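Local coordinates for Na Glutathione S-transferase 2 (Necator americanus, PDB 2ON5), which binds glutathione and, as a glutathione S-transferase, probably catalyses its conjugation to electrophilic compounds, at residues Ala92-Asp97 against Gly134-Phe139; Arg107-Ala110 against Asp116-Lys119; Leu158-His163 against Pro179-His184; Gly166-Ala169 against Ser173-Asp176. One frame throughout, in Å; residues are numbered along the deposited sequence.

Contact 1: residues Ala92-Asp97 against Gly134-Phe139. With GSH (glutathione), chain B; EDO (1,2-ethanediol), chain P.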
loop_
_atom_site.group_PDB
_atom_site.type_symbol
_atom_site.label_atom_id
_atom_site.label_comp_id
_atom_site.label_asym_id
_atom_site.label_seq_id
_atom_site.Cartn_x
_atom_site.Cartn_y
_atom_site.Cartn_z
ATOM N N ALA A 92 4.660 -2.659 6.495
ATOM C CA ALA A 92 3.846 -3.410 5.543
ATOM C C ALA A 92 3.992 -2.821 4.151
ATOM O O ALA A 92 4.034 -3.555 3.167
ATOM C CB ALA A 92 2.348 -3.415 5.981
ATOM N N ASP A 93 4.056 -1.492 4.075
ATOM C CA ASP A 93 4.251 -0.811 2.799
ATOM C C ASP A 93 5.626 -1.095 2.210
ATOM O O ASP A 93 5.751 -1.271 0.990
ATOM C CB ASP A 93 4.040 0.700 2.931
ATOM C CG ASP A 93 2.582 1.107 2.758
ATOM O OD1 ASP A 93 1.730 0.232 2.480
ATOM O OD2 ASP A 93 2.293 2.319 2.894
ATOM N N GLN A 94 6.654 -1.150 3.045
ATOM C CA GLN A 94 7.988 -1.530 2.545
ATOM C C GLN A 94 8.003 -2.986 2.016
ATOM O O GLN A 94 8.589 -3.287 0.947
ATOM C CB GLN A 94 9.072 -1.330 3.616
ATOM C CG GLN A 94 10.500 -1.603 3.084
ATOM C CD GLN A 94 11.002 -0.452 2.208
ATOM O OE1 GLN A 94 10.368 0.600 2.116
ATOM N NE2 GLN A 94 12.146 -0.661 1.539
ATOM N N TYR A 95 7.371 -3.876 2.762
ATOM C CA TYR A 95 7.095 -5.257 2.291
ATOM C C TYR A 95 6.381 -5.310 0.916
ATOM O O TYR A 95 6.746 -6.110 0.046
ATOM C CB TYR A 95 6.255 -5.986 3.336
ATOM C CG TYR A 95 5.811 -7.376 2.875
ATOM C CD1 TYR A 95 6.708 -8.446 2.882
ATOM C CD2 TYR A 95 4.503 -7.596 2.424
ATOM C CE1 TYR A 95 6.288 -9.755 2.449
ATOM C CE2 TYR A 95 4.067 -8.886 1.983
ATOM C CZ TYR A 95 4.969 -9.944 1.999
ATOM O OH TYR A 95 4.588 -11.194 1.567
ATOM N N LYS A 96 5.341 -4.490 0.744
ATOM C CA LYS A 96 4.604 -4.403 -0.510
ATOM C C LYS A 96 5.522 -3.947 -1.653
ATOM O O LYS A 96 5.451 -4.517 -2.753
ATOM C CB LYS A 96 3.406 -3.455 -0.404
ATOM C CG LYS A 96 2.595 -3.365 -1.686
ATOM C CD LYS A 96 1.365 -2.490 -1.500
ATOM C CE LYS A 96 0.181 -3.115 -2.193
ATOM N NZ LYS A 96 -1.063 -2.609 -1.577
ATOM N N ASP A 97 6.368 -2.938 -1.392
ATOM C CA ASP A 97 7.399 -2.509 -2.379
ATOM C C ASP A 97 8.324 -3.665 -2.791
ATOM O O ASP A 97 8.628 -3.847 -3.979
ATOM C CB ASP A 97 8.265 -1.353 -1.813
ATOM C CG ASP A 97 7.528 -0.004 -1.770
ATOM O OD1 ASP A 97 8.082 0.962 -1.186
ATOM O OD2 ASP A 97 6.404 0.097 -2.309
ATOM N N GLY A 134 17.611 -6.102 5.135
ATOM C CA GLY A 134 18.481 -5.130 5.819
ATOM C C GLY A 134 17.658 -4.113 6.602
ATOM O O GLY A 134 17.994 -3.780 7.736
ATOM N N PHE A 135 16.576 -3.616 6.006
ATOM C CA PHE A 135 15.675 -2.711 6.725
ATOM C C PHE A 135 14.900 -3.406 7.845
ATOM O O PHE A 135 14.689 -2.821 8.899
ATOM C CB PHE A 135 14.737 -1.971 5.770
ATOM C CG PHE A 135 15.460 -1.098 4.768
ATOM C CD1 PHE A 135 15.286 -1.285 3.407
ATOM C CD2 PHE A 135 16.343 -0.120 5.197
ATOM C CE1 PHE A 135 15.966 -0.471 2.466
ATOM C CE2 PHE A 135 17.034 0.689 4.266
ATOM C CZ PHE A 135 16.839 0.507 2.904
ATOM N N MET A 136 14.480 -4.642 7.609
ATOM C CA MET A 136 13.747 -5.436 8.610
ATOM C C MET A 136 14.610 -5.718 9.847
ATOM O O MET A 136 14.126 -5.665 10.977
ATOM C CB MET A 136 13.224 -6.737 7.993
ATOM C CG MET A 136 12.156 -6.540 6.903
ATOM S SD MET A 136 10.773 -5.447 7.345
ATOM C CE MET A 136 11.315 -3.840 6.769
ATOM N N LYS A 137 15.882 -6.016 9.600
ATOM C CA LYS A 137 16.902 -6.156 10.636
ATOM C C LYS A 137 16.961 -4.896 11.518
ATOM O O LYS A 137 16.980 -4.993 12.737
ATOM C CB LYS A 137 18.254 -6.466 9.960
ATOM C CG LYS A 137 19.399 -6.884 10.856
ATOM C CD LYS A 137 20.658 -7.112 9.972
ATOM C CE LYS A 137 21.832 -7.585 10.782
ATOM N NZ LYS A 137 22.879 -8.057 9.830
ATOM N N LYS A 138 16.929 -3.722 10.897
ATOM C CA LYS A 138 16.912 -2.462 11.632
ATOM C C LYS A 138 15.714 -2.319 12.549
ATOM O O LYS A 138 15.842 -1.833 13.672
ATOM C CB LYS A 138 16.926 -1.276 10.675
ATOM C CG LYS A 138 18.207 -1.139 9.889
ATOM C CD LYS A 138 18.067 -0.056 8.774
ATOM C CE LYS A 138 17.176 1.142 9.196
ATOM N NZ LYS A 138 17.380 2.337 8.327
ATOM N N PHE A 139 14.539 -2.702 12.049
ATOM C CA PHE A 139 13.313 -2.619 12.847
ATOM C C PHE A 139 13.346 -3.579 14.023
ATOM O O PHE A 139 12.949 -3.204 15.144
ATOM C CB PHE A 139 12.070 -2.787 11.971
ATOM C CG PHE A 139 11.623 -1.505 11.370
ATOM C CD1 PHE A 139 12.306 -0.958 10.281
ATOM C CD2 PHE A 139 10.577 -0.790 11.928
ATOM C CE1 PHE A 139 11.941 0.265 9.749
ATOM C CE2 PHE A 139 10.193 0.466 11.392
ATOM C CZ PHE A 139 10.874 0.982 10.305
HETATM N N1 GSH B . 6.232 3.206 -1.394
HETATM C CA1 GSH B . 6.748 4.557 -1.697
HETATM C C1 GSH B . 6.046 5.557 -0.785
HETATM O O11 GSH B . 6.584 6.363 0.004
HETATM O O12 GSH B . 4.817 5.568 -0.864
HETATM C CB1 GSH B . 8.289 4.572 -1.768
HETATM C CG1 GSH B . 8.984 5.918 -1.560
HETATM C CD1 GSH B . 9.786 6.349 -2.784
HETATM O OE1 GSH B . 9.797 5.603 -3.985
HETATM N N2 GSH B . 10.473 7.486 -2.650
HETATM C CA2 GSH B . 11.295 8.054 -3.706
HETATM C C2 GSH B . 12.761 8.118 -3.360
HETATM O O2 GSH B . 13.156 8.228 -2.029
HETATM C CB2 GSH B . 10.766 9.450 -3.957
HETATM S SG2 GSH B . 9.310 9.433 -5.022
HETATM N N3 GSH B . 13.658 8.065 -4.356
HETATM C CA3 GSH B . 15.066 8.357 -4.150
HETATM C C3 GSH B . 15.910 7.166 -3.738
HETATM O O31 GSH B . 17.136 7.316 -3.490
HETATM O O32 GSH B . 15.419 6.021 -3.638
HETATM C C1 EDO P . 1.966 -10.403 -0.866
HETATM O O1 EDO P . 2.876 -11.164 -0.093
HETATM C C2 EDO P . 1.611 -9.134 -0.102
HETATM O O2 EDO P . 2.051 -8.042 -0.878
#
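Gln94 sets its flat amide almost at right angles to the ring of Phe135, the two planes lying 83° apart, and bridges a strikingly thin helix-to-helix contact by reaching both Phe135 and Met136. Helix 82-101 and helix 117-143 are neighbouring rods of the all-helical C-terminal domain of the glutathione transferase fold, yet here their closest CA atoms, of Gln94 and Phe135, remain 8.8 Å apart. Long side chains therefore have to span the gap. Gln94 does so by swinging CG to the side opposite its backbone N (chi1 -175°) and bending at chi2, which brings the end of the amide obliquely up to the CD1-CE1 bond of Phe135. Met136 adds a looser touch from its methyl end, CE standing 4.4 Å from Gln94 CG.

The second subunit approaches this pair of helices: its Phe48 packs on Gln94 and lays its ring nearly parallel to that of Phe139, a placement that resembles the lock-and-key aromatic contact of several transferase classes. One turn beyond Gln94, Asp97 reaches a glutathione whose other hydrogen-bonding partners include Trp39, Gln50, Ile51 and Ser64 of the second subunit, so the ligand spans the interface. Its amino group is held by both carboxylate oxygens: N1 donates to Asp97 OD1 at 2.9 Å and more weakly to Asp97 OD2 at 3.2 Å.

Contact 2: residues Arg107-Ala110 against Asp116-Lys119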
loop_
_atom_site.group_PDB
_atom_site.type_symbol
_atom_site.label_atom_id
_atom_site.label_comp_id
_atom_site.label_asym_id
_atom_site.label_seq_id
_atom_site.Cartn_x
_atom_site.Cartn_y
_atom_site.Cartn_z
ATOM N N ARG A 107 5.131 -14.691 -9.958
ATOM C CA ARG A 107 4.267 -15.116 -11.066
ATOM C C ARG A 107 4.721 -16.464 -11.678
ATOM O O ARG A 107 3.905 -17.336 -11.982
ATOM C CB ARG A 107 4.193 -14.023 -12.124
ATOM C CG ARG A 107 3.310 -12.825 -11.680
ATOM C CD ARG A 107 3.368 -11.655 -12.652
ATOM N NE ARG A 107 2.945 -12.070 -13.995
ATOM C CZ ARG A 107 1.682 -12.144 -14.405
ATOM N NH1 ARG A 107 0.681 -11.811 -13.593
ATOM N NH2 ARG A 107 1.421 -12.555 -15.638
ATOM N N VAL A 108 6.030 -16.622 -11.818
ATOM C CA VAL A 108 6.599 -17.883 -12.292
ATOM C C VAL A 108 6.302 -19.043 -11.328
ATOM O O VAL A 108 5.739 -20.049 -11.755
ATOM C CB VAL A 108 8.101 -17.744 -12.622
ATOM C CG1 VAL A 108 8.736 -19.144 -12.835
ATOM C CG2 VAL A 108 8.273 -16.872 -13.866
ATOM N N VAL A 109 6.629 -18.891 -10.039
ATOM C CA VAL A 109 6.355 -19.954 -9.045
ATOM C C VAL A 109 4.844 -20.312 -8.984
ATOM O O VAL A 109 4.471 -21.487 -8.891
ATOM C CB VAL A 109 6.941 -19.610 -7.633
ATOM C CG1 VAL A 109 6.549 -20.633 -6.590
ATOM C CG2 VAL A 109 8.456 -19.531 -7.688
ATOM N N ALA A 110 3.993 -19.296 -9.089
ATOM C CA ALA A 110 2.538 -19.500 -9.081
ATOM C C ALA A 110 2.037 -20.241 -10.336
ATOM O O ALA A 110 0.916 -20.748 -10.347
ATOM C CB ALA A 110 1.809 -18.166 -8.909
ATOM N N ASP A 116 12.034 -19.913 -15.074
ATOM C CA ASP A 116 12.926 -20.733 -14.266
ATOM C C ASP A 116 12.977 -20.110 -12.856
ATOM O O ASP A 116 13.640 -19.093 -12.662
ATOM C CB ASP A 116 14.317 -20.704 -14.931
ATOM C CG ASP A 116 15.386 -21.522 -14.183
ATOM O OD1 ASP A 116 16.404 -21.862 -14.836
ATOM O OD2 ASP A 116 15.253 -21.814 -12.974
ATOM N N PRO A 117 12.237 -20.687 -11.888
ATOM C CA PRO A 117 12.224 -20.132 -10.516
ATOM C C PRO A 117 13.622 -19.951 -9.913
ATOM O O PRO A 117 13.921 -18.904 -9.350
ATOM C CB PRO A 117 11.410 -21.165 -9.732
ATOM C CG PRO A 117 10.490 -21.769 -10.770
ATOM C CD PRO A 117 11.331 -21.846 -12.011
ATOM N N GLU A 118 14.476 -20.956 -10.069
ATOM C CA GLU A 118 15.859 -20.904 -9.610
ATOM C C GLU A 118 16.636 -19.705 -10.157
ATOM O O GLU A 118 17.319 -19.004 -9.412
ATOM C CB GLU A 118 16.567 -22.205 -10.007
ATOM C CG GLU A 118 18.047 -22.140 -9.918
ATOM C CD GLU A 118 18.540 -22.686 -8.631
ATOM O OE1 GLU A 118 18.200 -22.089 -7.587
ATOM O OE2 GLU A 118 19.266 -23.706 -8.664
ATOM N N LYS A 119 16.536 -19.478 -11.464
ATOM C CA LYS A 119 17.245 -18.353 -12.083
ATOM C C LYS A 119 16.741 -17.008 -11.544
ATOM O O LYS A 119 17.540 -16.119 -11.198
ATOM C CB LYS A 119 17.127 -18.416 -13.605
ATOM C CG LYS A 119 17.901 -17.343 -14.351
ATOM C CD LYS A 119 18.027 -17.690 -15.837
ATOM C CE LYS A 119 18.388 -16.464 -16.679
ATOM N NZ LYS A 119 17.154 -15.741 -17.152
#
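Val108 and Pro117 meet crosswise, the branched side chain lying at about a right angle to the proline ring, and Val109 approaches the same ring on a more slanting course. Together they form a small apolar corner in a helix-loop-helix turn of the C-terminal transferase domain, where helix 103-110 comes to its end and the long helix 117-143 starts. Each valine takes a different part of the ring. Val108 points its CG1, anti to the backbone N (chi1 168°), across the gap, so that this methyl touches the outer atoms of the pyrrolidine: CG1 is 3.8 Å from Pro117 CG and equally close to Pro117 CD. Val109 uses the other branch, and its CG2 lies 3.9 Å from Pro117 CB. The ring is thus met at both CB and CD, while the backbones come as near as 6.1 Å between the CA atoms of Val109 and Pro117.

All of this lies at the surface and buries just 130 Å² in total, counting both segments. The connecting loop is tied back to the first helix by a salt bridge from Arg107 to Asp113, and Lys170, from the loop after helix 155-168, packs on Pro117.

Proline suits the first turn of a helix, where an N-H would find no carbonyl one turn back, so its missing N-H costs nothing. Immediately before it, Asp116 is the N-cap: its OD2 accepts from Lys119 N at 3.1 Å. The bond is fairly straight, with 161° at the hydrogen. Lys119 N arrives from above the Asp116 carboxylate, 75° out of its plane.

Contact 3: residues Leu158-His163 against Pro179-His184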
loop_
_atom_site.group_PDB
_atom_site.type_symbol
_atom_site.label_atom_id
_atom_site.label_comp_id
_atom_site.label_asym_id
_atom_site.label_seq_id
_atom_site.Cartn_x
_atom_site.Cartn_y
_atom_site.Cartn_z
ATOM N N LEU A 158 3.144 -11.180 10.218
ATOM C CA LEU A 158 2.517 -12.302 9.545
ATOM C C LEU A 158 2.927 -12.277 8.092
ATOM O O LEU A 158 3.291 -13.316 7.549
ATOM C CB LEU A 158 0.983 -12.262 9.699
ATOM C CG LEU A 158 0.410 -12.349 11.133
ATOM C CD1 LEU A 158 -1.128 -12.193 11.192
ATOM C CD2 LEU A 158 0.825 -13.657 11.816
ATOM N N CYS A 159 2.923 -11.077 7.488
ATOM C CA CYS A 159 3.352 -10.918 6.077
ATOM C C CYS A 159 4.780 -11.412 5.902
ATOM O O CYS A 159 5.060 -12.202 4.996
ATOM C CB CYS A 159 3.260 -9.458 5.595
ATOM S SG CYS A 159 1.559 -8.888 5.381
ATOM N N LEU A 160 5.697 -10.925 6.740
ATOM C CA LEU A 160 7.104 -11.315 6.570
ATOM C C LEU A 160 7.381 -12.807 6.834
ATOM O O LEU A 160 8.077 -13.466 6.021
ATOM C CB LEU A 160 8.038 -10.432 7.414
ATOM C CG LEU A 160 9.530 -10.690 7.227
ATOM C CD1 LEU A 160 9.987 -10.321 5.811
ATOM C CD2 LEU A 160 10.318 -9.964 8.317
ATOM N N ALA A 161 6.907 -13.315 7.974
ATOM C CA ALA A 161 7.104 -14.736 8.356
ATOM C C ALA A 161 6.532 -15.661 7.273
ATOM O O ALA A 161 7.155 -16.674 6.870
ATOM C CB ALA A 161 6.426 -15.034 9.727
ATOM N N GLU A 162 5.347 -15.318 6.784
ATOM C CA GLU A 162 4.706 -16.128 5.715
ATOM C C GLU A 162 5.533 -16.118 4.425
ATOM O O GLU A 162 5.811 -17.165 3.860
ATOM C CB GLU A 162 3.255 -15.687 5.459
ATOM C CG GLU A 162 2.552 -16.386 4.300
ATOM C CD GLU A 162 2.596 -17.912 4.381
ATOM O OE1 GLU A 162 2.385 -18.491 5.471
ATOM O OE2 GLU A 162 2.801 -18.525 3.328
ATOM N N HIS A 163 5.948 -14.932 3.991
ATOM C CA HIS A 163 6.766 -14.828 2.797
ATOM C C HIS A 163 8.055 -15.608 2.935
ATOM O O HIS A 163 8.366 -16.472 2.089
ATOM C CB HIS A 163 7.124 -13.360 2.467
ATOM C CG HIS A 163 8.101 -13.257 1.339
ATOM N ND1 HIS A 163 9.425 -12.911 1.519
ATOM C CD2 HIS A 163 7.959 -13.540 0.024
ATOM C CE1 HIS A 163 10.049 -12.961 0.353
ATOM N NE2 HIS A 163 9.184 -13.350 -0.567
ATOM N N PRO A 179 20.162 -14.328 9.801
ATOM C CA PRO A 179 19.664 -15.289 10.806
ATOM C C PRO A 179 18.512 -14.713 11.653
ATOM O O PRO A 179 17.670 -15.481 12.132
ATOM C CB PRO A 179 20.907 -15.590 11.652
ATOM C CG PRO A 179 21.798 -14.345 11.487
ATOM C CD PRO A 179 21.555 -13.912 10.063
ATOM N N GLU A 180 18.497 -13.388 11.824
ATOM C CA GLU A 180 17.409 -12.638 12.496
ATOM C C GLU A 180 16.051 -12.819 11.820
ATOM O O GLU A 180 14.994 -12.816 12.479
ATOM C CB GLU A 180 17.716 -11.129 12.489
ATOM C CG GLU A 180 18.996 -10.736 13.230
ATOM C CD GLU A 180 20.197 -10.650 12.310
ATOM O OE1 GLU A 180 20.089 -11.086 11.137
ATOM O OE2 GLU A 180 21.251 -10.157 12.786
ATOM N N ILE A 181 16.084 -12.893 10.495
ATOM C CA ILE A 181 14.854 -13.030 9.705
ATOM C C ILE A 181 14.342 -14.456 9.810
ATOM O O ILE A 181 13.146 -14.665 9.958
ATOM C CB ILE A 181 15.060 -12.563 8.213
ATOM C CG1 ILE A 181 15.713 -11.167 8.158
ATOM C CG2 ILE A 181 13.730 -12.599 7.452
ATOM C CD1 ILE A 181 14.858 -10.045 8.810
ATOM N N LYS A 182 15.256 -15.434 9.773
ATOM C CA LYS A 182 14.875 -16.811 10.120
ATOM C C LYS A 182 14.306 -16.945 11.535
ATOM O O LYS A 182 13.278 -17.620 11.730
ATOM C CB LYS A 182 16.035 -17.786 9.915
ATOM C CG LYS A 182 15.591 -19.242 9.847
ATOM C CD LYS A 182 16.739 -20.139 9.403
ATOM C CE LYS A 182 16.262 -21.572 9.233
ATOM N NZ LYS A 182 17.377 -22.478 8.745
ATOM N N ALA A 183 14.969 -16.323 12.513
ATOM C CA ALA A 183 14.503 -16.363 13.893
ATOM C C ALA A 183 13.083 -15.793 13.979
ATOM O O ALA A 183 12.224 -16.337 14.655
ATOM C CB ALA A 183 15.452 -15.565 14.817
ATOM N N HIS A 184 12.860 -14.695 13.264
ATOM C CA HIS A 184 11.552 -14.047 13.222
ATOM C C HIS A 184 10.469 -14.959 12.660
ATOM O O HIS A 184 9.395 -15.104 13.265
ATOM C CB HIS A 184 11.646 -12.733 12.433
ATOM C CG HIS A 184 10.313 -12.132 12.120
ATOM N ND1 HIS A 184 9.675 -11.262 12.978
ATOM C CD2 HIS A 184 9.475 -12.312 11.063
ATOM C CE1 HIS A 184 8.519 -10.895 12.442
ATOM N NE2 HIS A 184 8.380 -11.509 11.281
#
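Leu160 and His184 make the tighter part of this helix crossing, in which helix 155-168 and helix 179-189 of the C-terminal domain run steeply across each other, their axes 9.7 Å apart at an angle of 104°. A chi1 of 169° turns the imidazole of His184 back beside its own carbonyl carbon and into the gap. Leu160 meets it obliquely, CD2 lying 3.7 Å from His184 CD2, while the backbone of Ala161 comes to the ring's edge, N being 4.0 Å from His184 NE2.

The looser part lies at Ile181. Leu160 CD2 stands 4.4 Å from Ile181 CG2, and Ile181 also packs on Phe133, Met136 and Leu140 of helix 117-143. Beyond it Lys182 and Ala183, on the outer face of the second helix, are exposed to solvent.

A buried imidazole among aliphatic groups needs polar partners, and His184 finds them outside the two segments: ND1 is weakly hydrogen-bonded to Gly146 O and NE2 weakly to Asp157 O. Carbonyl acceptors at both nitrogens would tend to favour a ring protonated on both, and so perhaps a raised pKa, although weak bonds make that a tendency at most.

Contact 4: residues Gly166-Ala169 against Ser173-Asp176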
loop_
_atom_site.group_PDB
_atom_site.type_symbol
_atom_site.label_atom_id
_atom_site.label_comp_id
_atom_site.label_asym_id
_atom_site.label_seq_id
_atom_site.Cartn_x
_atom_site.Cartn_y
_atom_site.Cartn_z
ATOM N N GLY A 166 7.711 -19.372 3.256
ATOM C CA GLY A 166 7.169 -19.881 1.992
ATOM C C GLY A 166 8.248 -20.067 0.942
ATOM O O GLY A 166 8.318 -21.123 0.315
ATOM N N ILE A 167 9.074 -19.044 0.733
ATOM C CA ILE A 167 10.233 -19.169 -0.194
ATOM C C ILE A 167 11.257 -20.202 0.284
ATOM O O ILE A 167 11.838 -20.983 -0.527
ATOM C CB ILE A 167 10.982 -17.845 -0.338
ATOM C CG1 ILE A 167 10.028 -16.701 -0.718
ATOM C CG2 ILE A 167 12.182 -17.986 -1.325
ATOM C CD1 ILE A 167 9.340 -16.908 -2.052
ATOM N N ALA A 168 11.505 -20.189 1.595
ATOM C CA ALA A 168 12.558 -21.048 2.169
ATOM C C ALA A 168 12.222 -22.536 1.991
ATOM O O ALA A 168 13.132 -23.378 1.946
ATOM C CB ALA A 168 12.810 -20.727 3.627
ATOM N N ALA A 169 10.932 -22.846 1.862
ATOM C CA ALA A 169 10.491 -24.221 1.569
ATOM C C ALA A 169 11.117 -24.780 0.277
ATOM O O ALA A 169 11.454 -25.969 0.192
ATOM C CB ALA A 169 8.964 -24.309 1.527
ATOM N N SER A 173 18.242 -20.947 1.072
ATOM C CA SER A 173 19.324 -19.982 1.149
ATOM C C SER A 173 18.820 -18.541 1.217
ATOM O O SER A 173 19.608 -17.612 1.357
ATOM C CB SER A 173 20.296 -20.142 -0.020
ATOM O OG SER A 173 19.717 -19.720 -1.243
ATOM N N ILE A 174 17.509 -18.345 1.117
ATOM C CA ILE A 174 16.969 -16.986 1.281
ATOM C C ILE A 174 17.436 -16.379 2.622
ATOM O O ILE A 174 17.633 -15.171 2.741
ATOM C CB ILE A 174 15.424 -16.952 1.143
ATOM C CG1 ILE A 174 14.941 -15.482 1.088
ATOM C CG2 ILE A 174 14.733 -17.796 2.240
ATOM C CD1 ILE A 174 13.429 -15.331 1.044
ATOM N N TYR A 175 17.623 -17.234 3.621
ATOM C CA TYR A 175 18.015 -16.734 4.947
ATOM C C TYR A 175 19.528 -16.483 5.138
ATOM O O TYR A 175 19.928 -15.937 6.160
ATOM C CB TYR A 175 17.512 -17.667 6.039
ATOM C CG TYR A 175 16.001 -17.708 6.227
ATOM C CD1 TYR A 175 15.324 -18.907 6.125
ATOM C CD2 TYR A 175 15.268 -16.554 6.551
ATOM C CE1 TYR A 175 13.942 -18.983 6.309
ATOM C CE2 TYR A 175 13.880 -16.615 6.750
ATOM C CZ TYR A 175 13.227 -17.833 6.625
ATOM O OH TYR A 175 11.862 -17.949 6.827
ATOM N N ASP A 176 20.346 -16.896 4.172
ATOM C CA ASP A 176 21.799 -16.682 4.238
ATOM C C ASP A 176 22.110 -15.219 4.488
ATOM O O ASP A 176 21.646 -14.327 3.748
ATOM C CB ASP A 176 22.478 -17.086 2.923
ATOM C CG ASP A 176 22.558 -18.594 2.719
ATOM O OD1 ASP A 176 22.021 -19.382 3.532
ATOM O OD2 ASP A 176 23.171 -18.975 1.699
#
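The Tyr175 ring receives Ala168 CB obliquely near its CE1 corner, at a tight 3.4 Å between Ala168 CB and Tyr175 CE1, while one of its faces carries the methyl of its own neighbour, Ile174 CG2, 4.1 Å above the plane and displaced toward the rim. The ring also packs on Ile181, Lys182 and Ala185 of helix 179-189, so it lies where two helices and their connection come together. The setting is a helix end in the C-terminal transferase domain followed by a reversing loop: helix 155-168 stops, the chain turns round, and a short 3-10 turn, closed by a 3.0 Å bond from Asp176 N to Ser173 O, folds back on it.

Ile174 is the second carrier of the contact. Stretched out by two near-trans torsions (chi1 -171°, chi2 -176°), it drives CD1 crosswise toward Ile167, coming to 3.8 Å from Ile167 CG2. Its shorter branch is left between the backbone N and the carbonyl carbon, and there CG2 meets Ala168 CB, also at 3.8 Å. Farther in, Leu125 and Phe133 of helix 117-143 cover Ile174.

Between the two segments the adhesion is wholly apolar. The polar atoms of the turn have their partners outside both: Tyr175 OH is hydrogen-bonded to Thr164 OG1, earlier on the same helix 155-168, and Ile174 O to Arg129 NE of helix 117-143.

In the fold
Read from the N terminus, contact 1 opens on helix 82-101, after the strands and helix 64-75. Before it closes, contact 2 opens on helix 103-110 and closes across the five-residue loop that leads into helix 117-143, so the small loop sits wholly within the larger one. Contact 1 then closes further along that long helix. Helix 155-168 starts a second such pair: contact 3 opens, contact 4 opens and closes over the turn, and contact 3 finishes on helix 179-189. None of the loops cross. Contacts 1 and 3 touch through Met136 and Ile181, and contacts 3 and 4 through Tyr175 and Lys182, joining the dimer-facing helices to helix 179-189 and the loop before it.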